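Side-chain contacts in BugD (Bordetella pertussis Tohama I, PDB 2F5X), which binds aspartic acid as a periplasmic solute receptor and probably hands it to a transporter of the tripartite tricarboxylate family: residues P88-N93 with E302-A307; E103-V108 with D253-S258; K267-M272 with A277-N282. All coordinates share one frame; numbering follows the deposited sequence.

Contact 1 of 3, residues P88-N93 with E302-A307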
loop_
_atom_site.group_PDB
_atom_site.type_symbol
_atom_site.label_atom_id
_atom_site.label_comp_id
_atom_site.label_asym_id
_atom_site.label_seq_id
_atom_site.Cartn_x
_atom_site.Cartn_y
_atom_site.Cartn_z
ATOM N N PRO A 88 -0.412 0.726 14.148
ATOM C CA PRO A 88 -0.420 1.145 15.557
ATOM C C PRO A 88 -1.806 1.173 16.205
ATOM O O PRO A 88 -1.874 1.151 17.439
ATOM C CB PRO A 88 0.193 2.550 15.507
ATOM C CG PRO A 88 1.054 2.522 14.270
ATOM C CD PRO A 88 0.205 1.756 13.282
ATOM N N SER A 89 -2.877 1.205 15.411
ATOM C CA SER A 89 -4.240 1.141 15.947
ATOM C C SER A 89 -4.821 -0.267 15.879
ATOM O O SER A 89 -5.954 -0.494 16.302
ATOM C CB SER A 89 -5.164 2.107 15.198
ATOM O OG SER A 89 -4.705 3.434 15.354
ATOM N N LEU A 90 -4.046 -1.209 15.344
ATOM C CA LEU A 90 -4.559 -2.553 15.067
ATOM C C LEU A 90 -3.861 -3.618 15.890
ATOM O O LEU A 90 -4.379 -4.721 16.063
ATOM C CB LEU A 90 -4.400 -2.871 13.577
ATOM C CG LEU A 90 -5.269 -2.015 12.645
ATOM C CD1 LEU A 90 -4.803 -2.150 11.182
ATOM C CD2 LEU A 90 -6.753 -2.380 12.806
ATOM N N TYR A 91 -2.669 -3.287 16.368
ATOM C CA TYR A 91 -1.877 -4.190 17.196
ATOM C C TYR A 91 -1.533 -3.512 18.504
ATOM O O TYR A 91 -1.133 -2.347 18.520
ATOM C CB TYR A 91 -0.564 -4.553 16.498
ATOM C CG TYR A 91 -0.724 -5.374 15.247
ATOM C CD1 TYR A 91 -0.823 -6.761 15.316
ATOM C CD2 TYR A 91 -0.772 -4.767 13.994
ATOM C CE1 TYR A 91 -0.961 -7.529 14.172
ATOM C CE2 TYR A 91 -0.915 -5.523 12.834
ATOM C CZ TYR A 91 -1.013 -6.905 12.937
ATOM O OH TYR A 91 -1.143 -7.674 11.820
ATOM N N LYS A 92 -1.671 -4.257 19.595
ATOM C CA LYS A 92 -1.228 -3.789 20.900
ATOM C C LYS A 92 0.257 -3.450 20.862
ATOM O O LYS A 92 0.679 -2.446 21.434
ATOM C CB LYS A 92 -1.522 -4.836 21.976
ATOM C CG LYS A 92 -3.010 -5.053 22.183
ATOM C CD LYS A 92 -3.308 -5.748 23.490
ATOM C CE LYS A 92 -4.799 -5.752 23.771
ATOM N NZ LYS A 92 -5.166 -6.874 24.679
ATOM N N ASN A 93 1.034 -4.289 20.182
ATOM C CA ASN A 93 2.423 -3.971 19.875
ATOM C C ASN A 93 2.801 -4.342 18.453
ATOM O O ASN A 93 3.138 -5.498 18.166
ATOM C CB ASN A 93 3.396 -4.614 20.854
ATOM C CG ASN A 93 4.817 -4.045 20.733
ATOM O OD1 ASN A 93 5.119 -3.185 19.872
ATOM N ND2 ASN A 93 5.700 -4.517 21.607
ATOM N N GLU A 302 -9.453 6.684 14.526
ATOM C CA GLU A 302 -10.865 7.037 14.663
ATOM C C GLU A 302 -11.748 6.161 13.781
ATOM O O GLU A 302 -12.802 5.724 14.220
ATOM C CB GLU A 302 -11.097 8.530 14.392
ATOM C CG GLU A 302 -12.543 8.998 14.592
ATOM C CD GLU A 302 -13.039 8.917 16.033
ATOM O OE1 GLU A 302 -12.219 8.871 16.981
ATOM O OE2 GLU A 302 -14.276 8.906 16.225
ATOM N N LEU A 303 -11.303 5.894 12.554
ATOM C CA LEU A 303 -12.018 4.995 11.645
ATOM C C LEU A 303 -12.222 3.609 12.264
ATOM O O LEU A 303 -13.338 3.085 12.262
ATOM C CB LEU A 303 -11.299 4.882 10.296
ATOM C CG LEU A 303 -12.026 4.076 9.203
ATOM C CD1 LEU A 303 -11.853 4.727 7.838
ATOM C CD2 LEU A 303 -11.562 2.619 9.156
ATOM N N PHE A 304 -11.150 3.025 12.798
ATOM C CA PHE A 304 -11.243 1.697 13.401
ATOM C C PHE A 304 -12.083 1.697 14.673
ATOM O O PHE A 304 -12.853 0.763 14.907
ATOM C CB PHE A 304 -9.862 1.094 13.644
ATOM C CG PHE A 304 -9.111 0.778 12.379
ATOM C CD1 PHE A 304 -9.654 -0.075 11.417
ATOM C CD2 PHE A 304 -7.861 1.332 12.148
ATOM C CE1 PHE A 304 -8.961 -0.363 10.249
ATOM C CE2 PHE A 304 -7.165 1.050 10.990
ATOM C CZ PHE A 304 -7.707 0.203 10.042
ATOM N N LYS A 305 -11.941 2.745 15.484
ATOM C CA LYS A 305 -12.768 2.895 16.686
ATOM C C LYS A 305 -14.259 2.871 16.339
ATOM O O LYS A 305 -15.047 2.167 16.983
ATOM C CB LYS A 305 -12.410 4.189 17.429
ATOM C CG LYS A 305 -13.273 4.463 18.676
ATOM C CD LYS A 305 -12.561 5.399 19.645
ATOM C CE LYS A 305 -13.476 5.841 20.776
ATOM N NZ LYS A 305 -13.613 7.330 20.820
ATOM N N LYS A 306 -14.637 3.625 15.307
ATOM C CA LYS A 306 -16.033 3.704 14.862
ATOM C C LYS A 306 -16.555 2.392 14.285
ATOM O O LYS A 306 -17.767 2.113 14.333
ATOM C CB LYS A 306 -16.199 4.820 13.832
ATOM C CG LYS A 306 -16.455 6.179 14.444
ATOM C CD LYS A 306 -17.310 7.025 13.509
ATOM C CE LYS A 306 -16.613 8.325 13.151
ATOM N NZ LYS A 306 -16.408 9.218 14.337
ATOM N N ALA A 307 -15.640 1.593 13.746
ATOM C CA ALA A 307 -15.962 0.292 13.171
ATOM C C ALA A 307 -15.916 -0.827 14.216
ATOM O O ALA A 307 -16.183 -1.991 13.897
ATOM C CB ALA A 307 -15.018 -0.006 12.013
#
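Leu90 and Phe304 show how one methyl group over an aromatic face can tie a loop to a helix end, here within the periplasmic binding protein fold. The motif is a CH-pi contact. Leu90 CD2 lies 3.7 Å from the centroid of the Phe304 ring and only 1° off its normal, so all six ring carbons are almost equidistant from the methyl. The second branch of the leucine stands at the same height but beyond the rim of that face, CD1 3.9 Å from Phe304 CZ, and the two side chains meet at about a right angle. CG of Phe304 stands anti to its own carbonyl carbon (chi1 -67°), which sends the ring from helix 286-306 toward the loop. The ring is sandwiched, because Leu303 CD2 lies 3.9 Å above the plane of the opposite Phe304 face, displaced toward the rim. Ser89 adds a looser touch, its CB approaching Phe304 CD2 obliquely at 4.1 Å.

Leu90 and Phe304 are buried; Ser89, at the looser margin, is partly exposed. Leu90 also packs on Ile147 and on His152 of helix 150-162, whose first residues, Ala150 and Ser151, line the aspartic acid pocket; Leu153 of the same helix touches Phe304. Backbone bonds from Leu90 and Lys92 to Gln312 bring the C-terminal tail against the loop. The leucine side chain is about 10 Å from the bound ligand, consistent with a second-shell position.

On the outer side of the helix the character changes. Glu302 and Lys306 are exposed, take no part in the grip on the loop, and form a salt bridge one turn apart: Lys306 NZ is 2.9 Å from Glu302 OE2 and falls on the anti lone pair of that oxygen, the one turned away from OE1.

Contact 2 of 3, residues E103-V108 with D253-S258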
loop_
_atom_site.group_PDB
_atom_site.type_symbol
_atom_site.label_atom_id
_atom_site.label_comp_id
_atom_site.label_asym_id
_atom_site.label_seq_id
_atom_site.Cartn_x
_atom_site.Cartn_y
_atom_site.Cartn_z
ATOM N N GLU A 103 14.189 7.520 11.301
ATOM C CA GLU A 103 14.422 8.826 10.701
ATOM C C GLU A 103 13.693 8.815 9.350
ATOM O O GLU A 103 14.071 8.064 8.442
ATOM C CB GLU A 103 15.921 9.085 10.483
ATOM C CG GLU A 103 16.820 8.862 11.708
ATOM C CD GLU A 103 16.461 9.722 12.913
ATOM O OE1 GLU A 103 15.761 10.741 12.733
ATOM O OE2 GLU A 103 16.883 9.380 14.049
ATOM N N PRO A 104 12.645 9.625 9.207
ATOM C CA PRO A 104 11.913 9.673 7.931
ATOM C C PRO A 104 12.787 10.275 6.829
ATOM O O PRO A 104 13.568 11.201 7.105
ATOM C CB PRO A 104 10.700 10.571 8.233
ATOM C CG PRO A 104 11.080 11.359 9.445
ATOM C CD PRO A 104 12.085 10.543 10.220
ATOM N N ILE A 105 12.692 9.714 5.622
ATOM C CA ILE A 105 13.409 10.251 4.463
ATOM C C ILE A 105 12.475 11.102 3.606
ATOM O O ILE A 105 12.785 12.250 3.297
ATOM C CB ILE A 105 14.070 9.118 3.620
ATOM C CG1 ILE A 105 14.971 8.218 4.477
ATOM C CG2 ILE A 105 14.854 9.706 2.424
ATOM C CD1 ILE A 105 16.010 8.960 5.348
ATOM N N GLY A 106 11.341 10.537 3.200
ATOM C CA GLY A 106 10.371 11.306 2.443
ATOM C C GLY A 106 9.217 10.488 1.912
ATOM O O GLY A 106 9.231 9.249 1.970
ATOM N N LEU A 107 8.210 11.189 1.403
ATOM C CA LEU A 107 7.110 10.550 0.689
ATOM C C LEU A 107 7.569 10.129 -0.712
ATOM O O LEU A 107 8.588 10.607 -1.215
ATOM C CB LEU A 107 5.883 11.466 0.635
ATOM C CG LEU A 107 5.164 11.550 1.999
ATOM C CD1 LEU A 107 4.325 12.817 2.127
ATOM C CD2 LEU A 107 4.295 10.294 2.239
ATOM N N VAL A 108 6.813 9.214 -1.319
ATOM C CA VAL A 108 7.237 8.541 -2.546
ATOM C C VAL A 108 6.131 8.616 -3.608
ATOM O O VAL A 108 6.256 9.344 -4.602
ATOM C CB VAL A 108 7.640 7.066 -2.240
ATOM C CG1 VAL A 108 8.056 6.319 -3.500
ATOM C CG2 VAL A 108 8.770 7.020 -1.190
ATOM N N ASP A 253 20.684 12.781 4.719
ATOM C CA ASP A 253 20.761 13.807 3.673
ATOM C C ASP A 253 21.000 13.191 2.287
ATOM O O ASP A 253 20.372 13.592 1.295
ATOM C CB ASP A 253 21.888 14.809 3.970
ATOM C CG ASP A 253 21.559 15.773 5.104
ATOM O OD1 ASP A 253 20.405 15.803 5.589
ATOM O OD2 ASP A 253 22.422 16.561 5.563
ATOM N N LYS A 254 21.917 12.228 2.227
ATOM C CA LYS A 254 22.235 11.541 0.976
ATOM C C LYS A 254 21.024 10.767 0.473
ATOM O O LYS A 254 20.713 10.782 -0.730
ATOM C CB LYS A 254 23.427 10.592 1.167
ATOM C CG LYS A 254 23.825 9.793 -0.086
ATOM C CD LYS A 254 24.326 10.678 -1.224
ATOM C CE LYS A 254 24.774 9.827 -2.402
ATOM N NZ LYS A 254 25.196 10.643 -3.575
ATOM N N LEU A 255 20.341 10.090 1.394
ATOM C CA LEU A 255 19.134 9.348 1.047
ATOM C C LEU A 255 18.019 10.270 0.544
ATOM O O LEU A 255 17.332 9.925 -0.410
ATOM C CB LEU A 255 18.664 8.474 2.214
ATOM C CG LEU A 255 19.502 7.206 2.467
ATOM C CD1 LEU A 255 19.243 6.637 3.870
ATOM C CD2 LEU A 255 19.260 6.124 1.399
ATOM N N VAL A 256 17.848 11.434 1.174
ATOM C CA VAL A 256 16.844 12.408 0.717
ATOM C C VAL A 256 17.143 12.872 -0.715
ATOM O O VAL A 256 16.254 12.881 -1.576
ATOM C CB VAL A 256 16.728 13.620 1.686
ATOM C CG1 VAL A 256 15.848 14.697 1.103
ATOM C CG2 VAL A 256 16.155 13.167 3.019
ATOM N N LYS A 257 18.400 13.219 -0.974
ATOM C CA LYS A 257 18.795 13.684 -2.301
ATOM C C LYS A 257 18.565 12.611 -3.361
ATOM O O LYS A 257 18.106 12.908 -4.469
ATOM C CB LYS A 257 20.262 14.105 -2.305
ATOM C CG LYS A 257 20.474 15.456 -1.674
ATOM C CD LYS A 257 21.940 15.679 -1.363
ATOM C CE LYS A 257 22.691 16.119 -2.588
ATOM N NZ LYS A 257 24.073 16.535 -2.216
ATOM N N SER A 258 18.874 11.366 -3.005
ATOM C CA SER A 258 18.729 10.238 -3.920
ATOM C C SER A 258 17.259 9.925 -4.173
ATOM O O SER A 258 16.873 9.658 -5.306
ATOM C CB SER A 258 19.452 9.004 -3.376
ATOM O OG SER A 258 20.828 9.279 -3.170
#
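A classic beta bulge in strand 102-117 brings Ile105 onto Leu255 and Val256 of helix 249-263. Ile105 and Gly106 both face Met241 of the antiparallel strand 236-244, and the backbone of Ile105 adopts a helix-like psi at this point. There the strand comes close to the helix, with Ile105 CA 5.5 Å from Val256 CA.

Much of the contact is made by one methyl. CG2 of Ile105, placed anti to the backbone N, settles against the helix backbone itself, 3.7 Å from Leu255 C, and beside the side chain of the next residue, Val256 CG2, also at 3.7 Å. The other branch reaches along the helix, where Ile105 CD1 is 4.1 Å from Leu255 CB. Val256 CG2 in turn lies 3.5 Å from the carbonyl oxygen Ile105 O, so this methyl covers both side chain and main chain of the bulge. Val252 and Leu259, a turn before and after, also touch Ile105 and extend the apolar helix face.

Farther round, a polar group is satisfied within the helix. Ser258 OG donates to Lys254 O at 2.9 Å, from 35° out of the carbonyl plane, while Ser258 N reaches the same oxygen from the opposite face. Lys254 NZ instead reaches across to Thr45 O and ties this helix to helix 30-46.

No hydrogen bond passes between residues 103-108 and 253-258. The helix is therefore held on the sheet at this place by methyl packing and shape, with little dependence on direction.

Contact 3 of 3, residues K267-M272 with A277-N282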
loop_
_atom_site.group_PDB
_atom_site.type_symbol
_atom_site.label_atom_id
_atom_site.label_comp_id
_atom_site.label_asym_id
_atom_site.label_seq_id
_atom_site.Cartn_x
_atom_site.Cartn_y
_atom_site.Cartn_z
ATOM N N LYS A 267 11.765 7.671 -16.354
ATOM C CA LYS A 267 11.420 6.250 -16.465
ATOM C C LYS A 267 10.552 5.811 -15.290
ATOM O O LYS A 267 9.515 5.145 -15.467
ATOM C CB LYS A 267 12.674 5.373 -16.559
ATOM C CG LYS A 267 12.367 3.895 -16.813
ATOM C CD LYS A 267 13.629 3.040 -16.875
ATOM C CE LYS A 267 13.271 1.564 -17.008
ATOM N NZ LYS A 267 14.469 0.725 -17.299
ATOM N N PHE A 268 10.973 6.192 -14.091
ATOM C CA PHE A 268 10.185 5.892 -12.898
ATOM C C PHE A 268 8.782 6.489 -13.020
ATOM O O PHE A 268 7.787 5.796 -12.809
ATOM C CB PHE A 268 10.898 6.401 -11.638
ATOM C CG PHE A 268 10.097 6.210 -10.380
ATOM C CD1 PHE A 268 9.950 4.939 -9.819
ATOM C CD2 PHE A 268 9.467 7.293 -9.776
ATOM C CE1 PHE A 268 9.194 4.749 -8.662
ATOM C CE2 PHE A 268 8.708 7.113 -8.623
ATOM C CZ PHE A 268 8.571 5.827 -8.066
ATOM N N GLN A 269 8.703 7.771 -13.374
ATOM C CA GLN A 269 7.408 8.454 -13.482
ATOM C C GLN A 269 6.483 7.861 -14.554
ATOM O O GLN A 269 5.267 7.779 -14.341
ATOM C CB GLN A 269 7.599 9.970 -13.672
ATOM C CG GLN A 269 8.136 10.666 -12.410
ATOM C CD GLN A 269 7.275 11.832 -11.920
ATOM O OE1 GLN A 269 7.723 12.630 -11.079
ATOM N NE2 GLN A 269 6.057 11.938 -12.433
ATOM N N GLU A 270 7.051 7.430 -15.682
ATOM C CA GLU A 270 6.260 6.777 -16.727
ATOM C C GLU A 270 5.637 5.482 -16.216
ATOM O O GLU A 270 4.445 5.233 -16.435
ATOM C CB GLU A 270 7.094 6.496 -17.980
ATOM C CG GLU A 270 6.300 5.923 -19.157
ATOM C CD GLU A 270 4.996 6.666 -19.454
ATOM O OE1 GLU A 270 4.976 7.921 -19.432
ATOM O OE2 GLU A 270 3.978 5.984 -19.715
ATOM N N ARG A 271 6.443 4.669 -15.536
ATOM C CA ARG A 271 5.945 3.406 -14.988
ATOM C C ARG A 271 4.862 3.661 -13.948
ATOM O O ARG A 271 3.828 2.992 -13.956
ATOM C CB ARG A 271 7.070 2.536 -14.410
ATOM C CG ARG A 271 6.579 1.160 -13.891
ATOM C CD ARG A 271 6.028 0.236 -14.977
ATOM N NE ARG A 271 5.674 -1.089 -14.464
ATOM C CZ ARG A 271 4.703 -1.864 -14.961
ATOM N NH1 ARG A 271 3.967 -1.458 -15.989
ATOM N NH2 ARG A 271 4.461 -3.051 -14.421
HETATM N N MSE A 272 5.090 4.638 -13.070
HETATM C CA MSE A 272 4.082 4.992 -12.069
HETATM C C MSE A 272 2.787 5.484 -12.712
HETATM O O MSE A 272 1.689 5.064 -12.317
HETATM C CB MSE A 272 4.621 6.031 -11.070
HETATM C CG MSE A 272 5.738 5.492 -10.154
HETATM SE SE MSE A 272 5.304 3.852 -9.140
HETATM C CE MSE A 272 6.232 2.521 -10.295
ATOM N N ALA A 277 -0.271 5.418 -10.238
ATOM C CA ALA A 277 0.316 6.022 -9.048
ATOM C C ALA A 277 0.676 7.481 -9.278
ATOM O O ALA A 277 1.249 7.834 -10.315
ATOM C CB ALA A 277 1.546 5.241 -8.596
ATOM N N GLU A 278 0.324 8.326 -8.316
ATOM C CA GLU A 278 0.756 9.718 -8.318
ATOM C C GLU A 278 2.124 9.786 -7.656
ATOM O O GLU A 278 2.292 9.282 -6.549
ATOM C CB GLU A 278 -0.228 10.582 -7.520
ATOM C CG GLU A 278 0.270 12.013 -7.315
ATOM C CD GLU A 278 -0.586 12.838 -6.372
ATOM O OE1 GLU A 278 -0.525 14.085 -6.486
ATOM O OE2 GLU A 278 -1.294 12.261 -5.507
ATOM N N VAL A 279 3.094 10.410 -8.321
ATOM C CA VAL A 279 4.427 10.552 -7.746
ATOM C C VAL A 279 4.450 11.821 -6.901
ATOM O O VAL A 279 4.046 12.891 -7.369
ATOM C CB VAL A 279 5.536 10.591 -8.837
ATOM C CG1 VAL A 279 6.922 10.709 -8.199
ATOM C CG2 VAL A 279 5.472 9.342 -9.714
ATOM N N LEU A 280 4.906 11.690 -5.655
ATOM C CA LEU A 280 4.900 12.803 -4.700
ATOM C C LEU A 280 6.243 13.535 -4.746
ATOM O O LEU A 280 6.935 13.685 -3.741
ATOM C CB LEU A 280 4.553 12.285 -3.291
ATOM C CG LEU A 280 3.181 11.586 -3.215
ATOM C CD1 LEU A 280 2.898 11.037 -1.824
ATOM C CD2 LEU A 280 2.060 12.540 -3.649
ATOM N N THR A 281 6.568 14.024 -5.942
ATOM C CA THR A 281 7.901 14.491 -6.296
ATOM C C THR A 281 8.444 15.582 -5.381
ATOM O O THR A 281 9.632 15.576 -5.032
ATOM C CB THR A 281 7.871 15.003 -7.741
ATOM O OG1 THR A 281 7.073 14.108 -8.534
ATOM C CG2 THR A 281 9.255 14.910 -8.360
ATOM N N ASN A 282 7.567 16.495 -4.980
ATOM C CA ASN A 282 7.968 17.640 -4.178
ATOM C C ASN A 282 7.762 17.432 -2.676
ATOM O O ASN A 282 7.903 18.367 -1.882
ATOM C CB ASN A 282 7.237 18.902 -4.648
ATOM C CG ASN A 282 7.894 20.171 -4.133
ATOM O OD1 ASN A 282 9.113 20.306 -4.187
ATOM N ND2 ASN A 282 7.089 21.091 -3.594
#
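Helix 266-274 turns back into strand 278-279, and the return is pinned by Ala277 N donating to Met272 O at 2.9 Å. The bond is bent (N-H...O 146°), its donor standing above the carbonyl plane. Beside this clasp Met272, a selenomethionine, and Ala277 come together: their CB atoms are 4.0 Å apart, and the bend at chi2 leaves Met272 SE 4.0 Å from Ala277 CB, while the terminal methyl leads away.

Two residues on, Val279 is the wedge between strand and helix. Its CG2 branch meets Met272 CB at 3.7 Å, the side chains crossing at about a right angle, and also reaches the aliphatic part of Gln269, whose CG is 4.0 Å from Val279 CG2. Both Val279 methyls lie near Phe268 CE2, CG1 the closer at 4.0 Å, at the ring edge and near its plane. A face of that ring is occupied from within the helix by Met272 CG, 3.5 Å above the Phe268 plane and offset toward the rim. Phe268 thus offers its edge to the strand and a face to its own helix; its chi1 of 176°, with CG anti to the backbone N, also takes it toward Leu38 of helix 30-46 and Val109 of strand 102-117.

Glu278 and Leu280 point away from the helix, and their backbones bond to Asp110 and Val108. Leu280 is the centre of an inverse gamma turn that ends the short strand. The whole is a compact helix-turn-strand unit in which an edge strand, antiparallel to strand 102-117, is covered on one face by the helix that precedes it.

Contacts 2 and 3 lie in series along the chain, and both close within the stretch of chain closed off by contact 1. Their centres are about 16 Å apart and they meet directly: strands 102-117 and 278-279 are neighbours in one sheet, joined by a probable hydrogen bond between Val108 O and Leu280 N, while the consecutive helices 249-263 and 266-274 cover it. Contact 1 stands apart, its centre about 28 Å from that of contact 2 and about 31 Å from that of contact 3, on the opposite side of the chain's centre from contact 3. Helix 286-306, following strand 278-279, carries the chain across, consistent with a C-terminal segment that connects distant parts of the receptor.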